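Local atomic coordinates of Ice-binding protein (Colwellia, PDB entry 3WP9), a protein that binds to the surface of ice crystals, inhibiting their growth and their recrystallization into larger grains. Residues L46-E50 against P63-S67. Numbering follows the deposited sequence.
Sequences LNCDE and PLPCS
A disulfide ties together two surface loops near one end of the right-handed beta-helix of this ice-binding protein. Cys-48 SG and Cys-66 SG are bonded at 2.1 Å with chi3 of -79°, Cys-48 in the m rotamer and Cys-66 in p, and their CA atoms, 5.9 Å apart, set the register. Leu-46 and Asn-47 are extended; Cys-48 to Glu-50 form a short 3-10 turn, closed by Glu-50 N to Asn-47 O at 2.9 Å. Asn-47 OD1 accepts from Asp-49 N at 3.0 Å, an Asx turn, and Glu-50 turns its carboxylate back so that OE2 takes Asn-47 N at 2.7 Å. The bridge links the connection between parallel strands 33-36 and 55-57 to the next one, which leads into edge strand 67-69. Opposite Cys-48, residues 63-67 curl into a tight turn with a cis peptide before Pro-65; Pro-63 O accepts from both Ser-67 N at 3.0 Å and Ser-67 OG at 2.7 Å. Cys-48 SG nestles against this turn, 3.8 Å from Pro-63 CB and 4.0 Å from Pro-65 CD, while Leu-46 O meets Pro-63 CG at 3.2 Å. One water joins the backbones, donating to Leu-64 O at 3.0 Å and accepting from Cys-48 N at 2.8 Å. Leu-46, Pro-63 and Cys-66 all touch Met-55 of strand 55-57, and Glu-50 OE1 accepts from Ser-28 N.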
ATOM      1  N   LEU A  46       6.680  -2.788  15.706  1.00 17.42           N
ATOM      2  CA  LEU A  46       7.487  -1.580  15.507  1.00 17.23           C
ATOM      3  C   LEU A  46       7.726  -0.923  16.861  1.00 19.76           C
ATOM      4  O   LEU A  46       6.878  -1.073  17.821  1.00 21.14           O
ATOM      5  CB  LEU A  46       6.653  -0.547  14.680  1.00 17.40           C
ATOM      6  CG  LEU A  46       6.574  -0.754  13.150  1.00 19.75           C
ATOM      7  CD1 LEU A  46       5.403  -0.034  12.487  1.00 20.36           C
ATOM      8  CD2 LEU A  46       7.872  -0.186  12.554  1.00 21.09           C
ATOM      9  N   ASN A  47       8.812  -0.146  16.912  1.00 19.54           N
ATOM     10  CA  ASN A  47       9.226   0.574  18.116  1.00 23.66           C
ATOM     11  C   ASN A  47       8.538   1.943  18.035  1.00 21.04           C
ATOM     12  O   ASN A  47       8.315   2.449  16.972  1.00 19.81           O
ATOM     13  CB  ASN A  47      10.741   0.734  18.210  1.00 26.95           C
ATOM     14  CG  ASN A  47      11.183   1.274  19.576  1.00 36.61           C
ATOM     15  OD1 ASN A  47      10.949   2.452  19.920  1.00 42.92           O
ATOM     16  ND2 ASN A  47      11.784   0.406  20.382  1.00 41.83           N
ATOM     17  N   CYS A  48       8.125   2.489  19.189  1.00 20.71           N
ATOM     18  CA  CYS A  48       7.436   3.759  19.203  1.00 22.34           C
ATOM     19  C   CYS A  48       8.264   4.821  18.496  1.00 21.41           C
ATOM     20  O   CYS A  48       7.714   5.718  17.834  1.00 24.42           O
ATOM     21  CB  CYS A  48       7.097   4.119  20.650  1.00 22.17           C
ATOM     22  SG  CYS A  48       5.728   3.096  21.236  1.00 30.47           S
ATOM     23  N   ASP A  49       9.578   4.713  18.538  1.00 25.46           N
ATOM     24  CA  ASP A  49      10.426   5.727  17.858  1.00 23.98           C
ATOM     25  C   ASP A  49      10.461   5.605  16.322  1.00 28.70           C
ATOM     26  O   ASP A  49      10.993   6.455  15.603  1.00 28.02           O
ATOM     27  CB  ASP A  49      11.835   5.804  18.460  1.00 31.43           C
ATOM     28  CG  ASP A  49      12.585   4.439  18.464  1.00 42.57           C
ATOM     29  OD1 ASP A  49      12.502   3.637  17.501  1.00 42.93           O
ATOM     30  OD2 ASP A  49      13.291   4.153  19.466  1.00 54.96           O
ATOM     31  N   GLU A  50       9.871   4.556  15.795  1.00 25.40           N
ATOM     32  CA  GLU A  50       9.835   4.422  14.358  1.00 22.35           C
ATOM     33  C   GLU A  50       8.539   4.979  13.725  1.00 20.23           C
ATOM     34  O   GLU A  50       8.438   4.974  12.488  1.00 25.48           O
ATOM     35  CB  GLU A  50      10.005   2.931  13.933  1.00 22.10           C
ATOM     36  CG  GLU A  50      11.291   2.329  14.447  1.00 21.32           C
ATOM     37  CD  GLU A  50      11.338   0.849  14.170  1.00 22.42           C
ATOM     38  OE1 GLU A  50      11.903   0.480  13.090  1.00 22.51           O
ATOM     39  OE2 GLU A  50      10.740   0.080  14.981  1.00 21.77           O
ATOM     40  N   PRO A  63       3.215  -1.927  21.697  1.00 22.54           N
ATOM     41  CA  PRO A  63       4.439  -1.197  22.046  1.00 21.61           C
ATOM     42  C   PRO A  63       4.182  -0.117  23.095  1.00 25.08           C
ATOM     43  O   PRO A  63       3.215   0.645  22.996  1.00 23.02           O
ATOM     44  CB  PRO A  63       4.877  -0.580  20.710  1.00 23.61           C
ATOM     45  CG  PRO A  63       4.399  -1.597  19.728  1.00 23.47           C
ATOM     46  CD  PRO A  63       3.065  -2.099  20.225  1.00 20.71           C
ATOM     47  N   LEU A  64       5.089  -0.029  24.045  1.00 28.05           N
ATOM     48  CA  LEU A  64       5.025   0.979  25.075  1.00 28.30           C
ATOM     49  C   LEU A  64       6.103   1.992  24.767  1.00 30.66           C
ATOM     50  O   LEU A  64       7.204   1.621  24.331  1.00 27.90           O
ATOM     51  CB  LEU A  64       5.276   0.307  26.429  1.00 31.02           C
ATOM     52  CG  LEU A  64       4.347  -0.877  26.746  1.00 32.97           C
ATOM     53  CD1 LEU A  64       4.761  -1.735  27.945  1.00 33.86           C
ATOM     54  CD2 LEU A  64       2.918  -0.375  26.924  1.00 35.80           C
ATOM     55  N   PRO A  65       5.830   3.252  25.046  1.00 26.79           N
ATOM     56  CA  PRO A  65       4.631   3.705  25.766  1.00 30.28           C
ATOM     57  C   PRO A  65       3.459   4.156  24.887  1.00 32.72           C
ATOM     58  O   PRO A  65       2.363   4.386  25.406  1.00 33.75           O
ATOM     59  CB  PRO A  65       5.172   4.934  26.492  1.00 31.54           C
ATOM     60  CG  PRO A  65       6.095   5.533  25.466  1.00 29.13           C
ATOM     61  CD  PRO A  65       6.800   4.371  24.861  1.00 29.44           C
ATOM     62  N   CYS A  66       3.717   4.291  23.579  1.00 26.97           N
ATOM     63  CA  CYS A  66       2.879   5.050  22.655  1.00 29.56           C
ATOM     64  C   CYS A  66       1.609   4.346  22.163  1.00 27.56           C
ATOM     65  O   CYS A  66       0.694   5.010  21.668  1.00 29.41           O
ATOM     66  CB  CYS A  66       3.720   5.451  21.458  1.00 31.62           C
ATOM     67  SG  CYS A  66       4.066   3.999  20.394  1.00 34.07           S
ATOM     68  N   SER A  67       1.499   3.025  22.270  1.00 24.43           N
ATOM     69  CA  SER A  67       0.345   2.434  21.600  1.00 24.15           C
ATOM     70  C   SER A  67      -0.960   2.780  22.324  1.00 27.65           C
ATOM     71  O   SER A  67      -0.953   3.020  23.551  1.00 22.76           O
ATOM     72  CB  SER A  67       0.478   0.927  21.389  1.00 26.78           C
ATOM     73  OG  SER A  67       0.547   0.226  22.628  1.00 27.84           O
TER
HETATM   74  O   HOH W   1       8.439   1.175  21.657  1.00 32.39           O